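Local atomic coordinates of endo-1,4-beta-xylanase C (Paenibacillus barcinonensis, PDB entry 4XUR), a protein that hydrolyses internal beta-1,4 linkages of xylan, this chain being its second family 22 carbohydrate-binding module, which binds xylotetraose. Residues L70-Y84 with L118-V132. Residues are numbered along the deposited sequence; the frame is centred on the assembly and turned at random.
Sequences LQKGSTVHISFWAMY and LNKGQWKKIEADIIV
Strands 75-83 and 124-131 pair antiparallel, from T75-I131 to A82-K124, and backbone hydrogen bonds tie them along their length. Beyond the strands, V132 N bonds to S74 O and G121 N to Y84 O.

Two side-chain hydrogen bonds grip the H77 ring at its edge. ND1 donates to D129 OD1 at 2.8 Å, on the anti side of the carboxylate. NE2 gives a nearly straight bond (175°) to E127 OE1, 2.8 Å away, reached from above the carboxylate plane. With CG anti to the backbone N (chi1 -166°), the ring lies across strand 124-131 between these acids. A phenylalanine here would probably leave both carboxylates without this donor and the ring freer to turn.

Rings and aliphatic chains also meet. K125 CB sits over the six-membered ring of W81, 3.7 Å from its centroid, on the face that carries H77. Where strand 75-83 ends, M83 CB lies 3.5 Å from the W123 six-membered ring centroid, and M83 SD makes a more distant Met-aromatic contact.

On the inner face, V76 CG2 meets I130 CG1 at 3.7 Å. The F80 ring takes I126 CB over one face, and A82 CB touches I126 CD1.

This pair belongs to one sheet of the beta-sandwich. Strand 164-173 flanks 75-83 on its other side, H44 stacks on W81, and M144 of the opposing sheet packs against I78 and F80.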
loop_
_atom_site.group_PDB
_atom_site.type_symbol
_atom_site.label_atom_id
_atom_site.label_comp_id
_atom_site.label_asym_id
_atom_site.label_seq_id
_atom_site.Cartn_x
_atom_site.Cartn_y
_atom_site.Cartn_z
ATOM N N LEU A 70 -9.811 -7.333 10.969
ATOM C CA LEU A 70 -9.523 -6.555 12.190
ATOM C C LEU A 70 -10.762 -6.343 13.061
ATOM O O LEU A 70 -11.891 -6.433 12.600
ATOM C CB LEU A 70 -8.921 -5.200 11.816
ATOM C CG LEU A 70 -7.774 -5.197 10.753
ATOM C CD1 LEU A 70 -7.293 -3.781 10.458
ATOM C CD2 LEU A 70 -6.656 -6.079 11.226
ATOM N N GLN A 71 -10.505 -6.037 14.307
ATOM C CA GLN A 71 -11.559 -5.637 15.241
ATOM C C GLN A 71 -11.636 -4.121 15.251
ATOM O O GLN A 71 -10.610 -3.483 15.432
ATOM C CB GLN A 71 -11.327 -6.117 16.666
ATOM C CG GLN A 71 -12.581 -5.793 17.517
ATOM C CD GLN A 71 -12.458 -5.990 19.030
ATOM O OE1 GLN A 71 -13.485 -5.772 19.768
ATOM N NE2 GLN A 71 -11.321 -6.381 19.517
ATOM N N LYS A 72 -12.810 -3.605 14.966
ATOM C CA LYS A 72 -13.049 -2.157 15.109
ATOM C C LYS A 72 -12.775 -1.713 16.560
ATOM O O LYS A 72 -13.082 -2.434 17.522
ATOM C CB LYS A 72 -14.503 -1.801 14.675
ATOM C CG LYS A 72 -14.806 -2.002 13.172
ATOM C CD LYS A 72 -16.332 -1.994 12.893
ATOM C CE LYS A 72 -16.618 -2.389 11.460
ATOM N NZ LYS A 72 -18.051 -2.584 11.112
ATOM N N GLY A 73 -12.135 -0.556 16.718
ATOM C CA GLY A 73 -11.812 -0.003 18.004
ATOM C C GLY A 73 -10.491 -0.483 18.568
ATOM O O GLY A 73 -10.198 -0.210 19.730
ATOM N N SER A 74 -9.721 -1.262 17.800
ATOM C CA SER A 74 -8.442 -1.796 18.242
ATOM C C SER A 74 -7.306 -1.011 17.655
ATOM O O SER A 74 -7.496 -0.234 16.733
ATOM C CB SER A 74 -8.343 -3.293 17.850
ATOM O OG SER A 74 -8.170 -3.425 16.440
ATOM N N THR A 75 -6.079 -1.274 18.164
ATOM C CA THR A 75 -4.854 -0.765 17.561
ATOM C C THR A 75 -4.070 -2.013 17.024
ATOM O O THR A 75 -3.988 -3.074 17.694
ATOM C CB THR A 75 -4.012 -0.036 18.610
ATOM O OG1 THR A 75 -4.782 1.057 19.109
ATOM C CG2 THR A 75 -2.711 0.473 18.039
ATOM N N VAL A 76 -3.586 -1.914 15.810
ATOM C CA VAL A 76 -2.879 -2.961 15.158
ATOM C C VAL A 76 -1.553 -2.410 14.596
ATOM O O VAL A 76 -1.390 -1.227 14.481
ATOM C CB VAL A 76 -3.741 -3.682 14.097
ATOM C CG1 VAL A 76 -4.961 -4.301 14.720
ATOM C CG2 VAL A 76 -4.188 -2.742 12.972
ATOM N N HIS A 77 -0.604 -3.309 14.296
ATOM C CA HIS A 77 0.662 -2.902 13.695
ATOM C C HIS A 77 0.709 -3.355 12.249
ATOM O O HIS A 77 0.490 -4.531 11.988
ATOM C CB HIS A 77 1.848 -3.485 14.467
ATOM C CG HIS A 77 3.153 -2.840 14.118
ATOM N ND1 HIS A 77 3.458 -1.555 14.468
ATOM C CD2 HIS A 77 4.242 -3.325 13.460
ATOM C CE1 HIS A 77 4.680 -1.250 14.037
ATOM N NE2 HIS A 77 5.172 -2.307 13.426
ATOM N N ILE A 78 0.922 -2.409 11.336
ATOM C CA ILE A 78 1.052 -2.733 9.914
ATOM C C ILE A 78 2.466 -2.502 9.445
ATOM O O ILE A 78 3.086 -1.444 9.707
ATOM C CB ILE A 78 0.102 -1.922 9.023
ATOM C CG1 ILE A 78 -1.317 -2.105 9.479
ATOM C CG2 ILE A 78 0.280 -2.334 7.572
ATOM C CD1 ILE A 78 -2.385 -1.678 8.452
ATOM N N SER A 79 2.938 -3.446 8.681
ATOM C CA SER A 79 4.255 -3.315 7.982
ATOM C C SER A 79 4.257 -3.907 6.600
ATOM O O SER A 79 3.424 -4.723 6.236
ATOM C CB SER A 79 5.323 -4.002 8.802
ATOM O OG SER A 79 5.067 -5.422 8.905
ATOM N N PHE A 80 5.231 -3.439 5.786
ATOM C CA PHE A 80 5.491 -4.012 4.456
ATOM C C PHE A 80 6.840 -3.561 3.959
ATOM O O PHE A 80 7.365 -2.607 4.453
ATOM C CB PHE A 80 4.395 -3.683 3.428
ATOM C CG PHE A 80 4.310 -2.248 2.975
ATOM C CD1 PHE A 80 3.464 -1.337 3.626
ATOM C CD2 PHE A 80 4.968 -1.814 1.805
ATOM C CE1 PHE A 80 3.300 -0.033 3.141
ATOM C CE2 PHE A 80 4.832 -0.520 1.341
ATOM C CZ PHE A 80 3.991 0.362 2.008
ATOM N N TRP A 81 7.355 -4.283 2.953
ATOM C CA TRP A 81 8.639 -3.953 2.295
ATOM C C TRP A 81 8.389 -3.459 0.941
ATOM O O TRP A 81 7.502 -3.969 0.236
ATOM C CB TRP A 81 9.521 -5.179 2.253
ATOM C CG TRP A 81 9.963 -5.634 3.640
ATOM C CD1 TRP A 81 9.239 -6.361 4.518
ATOM C CD2 TRP A 81 11.243 -5.432 4.245
ATOM N NE1 TRP A 81 9.931 -6.558 5.672
ATOM C CE2 TRP A 81 11.166 -5.983 5.546
ATOM C CE3 TRP A 81 12.382 -4.744 3.872
ATOM C CZ2 TRP A 81 12.256 -5.968 6.419
ATOM C CZ3 TRP A 81 13.458 -4.727 4.753
ATOM C CH2 TRP A 81 13.369 -5.295 6.013
ATOM N N ALA A 82 9.153 -2.455 0.528
ATOM C CA ALA A 82 8.968 -1.835 -0.788
ATOM C C ALA A 82 10.308 -1.641 -1.441
ATOM O O ALA A 82 11.335 -1.505 -0.724
ATOM C CB ALA A 82 8.231 -0.514 -0.670
ATOM N N MET A 83 10.299 -1.642 -2.779
ATOM C CA MET A 83 11.519 -1.445 -3.618
ATOM C C MET A 83 11.135 -0.831 -4.956
ATOM O O MET A 83 10.073 -1.106 -5.491
ATOM C CB MET A 83 12.273 -2.768 -3.765
ATOM C CG MET A 83 13.653 -2.664 -4.460
ATOM S SD MET A 83 13.543 -2.778 -6.259
ATOM C CE MET A 83 13.365 -4.544 -6.425
ATOM N N TYR A 84 12.075 -0.010 -5.518
ATOM C CA TYR A 84 11.967 0.476 -6.892
ATOM C C TYR A 84 13.366 0.316 -7.558
ATOM O O TYR A 84 14.337 0.406 -6.910
ATOM C CB TYR A 84 11.461 1.926 -6.915
ATOM C CG TYR A 84 12.478 3.025 -6.612
ATOM C CD1 TYR A 84 12.867 3.311 -5.290
ATOM C CD2 TYR A 84 13.087 3.721 -7.642
ATOM C CE1 TYR A 84 13.753 4.330 -5.000
ATOM C CE2 TYR A 84 14.005 4.744 -7.358
ATOM C CZ TYR A 84 14.392 4.995 -6.088
ATOM O OH TYR A 84 15.308 5.995 -5.825
ATOM N N LEU A 118 13.553 5.492 0.144
ATOM C CA LEU A 118 14.176 4.280 -0.392
ATOM C C LEU A 118 15.312 4.711 -1.327
ATOM O O LEU A 118 15.165 5.695 -2.058
ATOM C CB LEU A 118 13.200 3.453 -1.149
ATOM C CG LEU A 118 12.161 2.731 -0.279
ATOM C CD1 LEU A 118 10.996 3.667 -0.075
ATOM C CD2 LEU A 118 11.766 1.475 -0.920
ATOM N N ASN A 119 16.375 3.960 -1.296
ATOM C CA ASN A 119 17.457 4.059 -2.315
ATOM C C ASN A 119 17.137 3.136 -3.475
ATOM O O ASN A 119 16.721 1.984 -3.282
ATOM C CB ASN A 119 18.779 3.669 -1.669
ATOM C CG ASN A 119 19.107 4.541 -0.442
ATOM O OD1 ASN A 119 19.182 4.028 0.694
ATOM N ND2 ASN A 119 19.243 5.819 -0.649
ATOM N N LYS A 120 17.341 3.631 -4.700
ATOM C CA LYS A 120 17.156 2.832 -5.927
ATOM C C LYS A 120 17.719 1.422 -5.735
ATOM O O LYS A 120 18.859 1.243 -5.326
ATOM C CB LYS A 120 17.870 3.551 -7.099
ATOM C CG LYS A 120 17.673 2.909 -8.446
ATOM C CD LYS A 120 18.148 3.839 -9.577
ATOM C CE LYS A 120 18.573 3.063 -10.795
ATOM N NZ LYS A 120 18.529 3.950 -11.996
ATOM N N GLY A 121 16.881 0.417 -5.955
ATOM C CA GLY A 121 17.278 -0.995 -5.873
ATOM C C GLY A 121 17.321 -1.727 -4.530
ATOM O O GLY A 121 17.519 -2.932 -4.511
ATOM N N GLN A 122 17.195 -1.023 -3.408
ATOM C CA GLN A 122 17.208 -1.653 -2.125
ATOM C C GLN A 122 15.810 -1.750 -1.447
ATOM O O GLN A 122 15.039 -0.800 -1.462
ATOM C CB GLN A 122 18.190 -1.006 -1.151
ATOM C CG GLN A 122 17.786 0.301 -0.579
ATOM C CD GLN A 122 18.516 0.620 0.742
ATOM O OE1 GLN A 122 19.447 -0.125 1.177
ATOM N NE2 GLN A 122 18.146 1.697 1.369
ATOM N N TRP A 123 15.523 -2.934 -0.931
ATOM C CA TRP A 123 14.317 -3.224 -0.120
ATOM C C TRP A 123 14.360 -2.589 1.243
ATOM O O TRP A 123 15.400 -2.651 1.977
ATOM C CB TRP A 123 14.131 -4.711 0.049
ATOM C CG TRP A 123 13.758 -5.421 -1.226
ATOM C CD1 TRP A 123 14.561 -6.051 -2.054
ATOM C CD2 TRP A 123 12.427 -5.585 -1.739
ATOM N NE1 TRP A 123 13.874 -6.588 -3.109
ATOM C CE2 TRP A 123 12.536 -6.320 -2.943
ATOM C CE3 TRP A 123 11.169 -5.148 -1.333
ATOM C CZ2 TRP A 123 11.452 -6.644 -3.723
ATOM C CZ3 TRP A 123 10.077 -5.434 -2.134
ATOM C CH2 TRP A 123 10.187 -6.185 -3.279
ATOM N N LYS A 124 13.236 -1.931 1.632
ATOM C CA LYS A 124 13.166 -1.349 2.954
ATOM C C LYS A 124 11.749 -1.473 3.522
ATOM O O LYS A 124 10.782 -1.465 2.764
ATOM C CB LYS A 124 13.581 0.085 2.845
ATOM C CG LYS A 124 13.997 0.725 4.151
ATOM C CD LYS A 124 14.844 1.946 3.825
ATOM C CE LYS A 124 14.799 2.974 4.957
ATOM N NZ LYS A 124 15.435 4.241 4.487
ATOM N N LYS A 125 11.681 -1.542 4.817
ATOM C CA LYS A 125 10.410 -1.737 5.553
ATOM C C LYS A 125 9.710 -0.387 5.828
ATOM O O LYS A 125 10.358 0.622 6.135
ATOM C CB LYS A 125 10.688 -2.449 6.847
ATOM C CG LYS A 125 9.422 -2.973 7.524
ATOM C CD LYS A 125 9.788 -3.694 8.837
ATOM C CE LYS A 125 8.903 -4.841 9.204
ATOM N NZ LYS A 125 9.305 -5.383 10.545
ATOM N N ILE A 126 8.394 -0.364 5.625
ATOM C CA ILE A 126 7.532 0.742 6.059
ATOM C C ILE A 126 6.605 0.176 7.154
ATOM O O ILE A 126 5.984 -0.837 6.920
ATOM C CB ILE A 126 6.704 1.275 4.877
ATOM C CG1 ILE A 126 7.603 1.910 3.803
ATOM C CG2 ILE A 126 5.631 2.239 5.364
ATOM C CD1 ILE A 126 8.226 0.933 2.882
ATOM N N GLU A 127 6.549 0.811 8.319
ATOM C CA GLU A 127 5.722 0.284 9.391
ATOM C C GLU A 127 5.180 1.366 10.322
ATOM O O GLU A 127 5.779 2.409 10.535
ATOM C CB GLU A 127 6.502 -0.772 10.158
ATOM C CG GLU A 127 7.587 -0.195 11.085
ATOM C CD GLU A 127 8.293 -1.293 11.870
ATOM O OE1 GLU A 127 7.643 -2.323 12.217
ATOM O OE2 GLU A 127 9.492 -1.144 12.158
ATOM N N ALA A 128 3.994 1.094 10.897
ATOM C CA ALA A 128 3.444 1.910 11.982
ATOM C C ALA A 128 2.334 1.167 12.707
ATOM O O ALA A 128 1.742 0.217 12.175
ATOM C CB ALA A 128 2.902 3.226 11.458
ATOM N N ASP A 129 2.041 1.606 13.917
ATOM C CA ASP A 129 0.701 1.274 14.549
ATOM C C ASP A 129 -0.366 2.107 13.843
ATOM O O ASP A 129 -0.205 3.311 13.581
ATOM C CB ASP A 129 0.677 1.599 16.035
ATOM C CG ASP A 129 1.360 0.577 16.921
ATOM O OD1 ASP A 129 1.937 -0.417 16.471
ATOM O OD2 ASP A 129 1.267 0.797 18.146
ATOM N N ILE A 130 -1.520 1.488 13.626
ATOM C CA ILE A 130 -2.714 2.286 13.233
ATOM C C ILE A 130 -3.905 1.943 14.137
ATOM O O ILE A 130 -3.983 0.856 14.730
ATOM C CB ILE A 130 -3.100 2.033 11.780
ATOM C CG1 ILE A 130 -3.517 0.588 11.534
ATOM C CG2 ILE A 130 -1.982 2.448 10.877
ATOM C CD1 ILE A 130 -4.742 0.431 10.657
ATOM N N ILE A 131 -4.847 2.889 14.191
ATOM C CA ILE A 131 -6.082 2.733 14.941
ATOM C C ILE A 131 -7.155 2.326 13.906
ATOM O O ILE A 131 -7.299 2.935 12.828
ATOM C CB ILE A 131 -6.411 4.116 15.630
ATOM C CG1 ILE A 131 -5.499 4.292 16.808
ATOM C CG2 ILE A 131 -7.894 4.224 16.036
ATOM C CD1 ILE A 131 -5.262 5.720 17.178
ATOM N N VAL A 132 -7.932 1.317 14.272
ATOM C CA VAL A 132 -9.103 0.920 13.525
ATOM C C VAL A 132 -10.260 1.668 14.202
ATOM O O VAL A 132 -10.496 1.406 15.399
ATOM C CB VAL A 132 -9.298 -0.627 13.613
ATOM C CG1 VAL A 132 -10.387 -1.087 12.719
ATOM C CG2 VAL A 132 -8.001 -1.324 13.167
#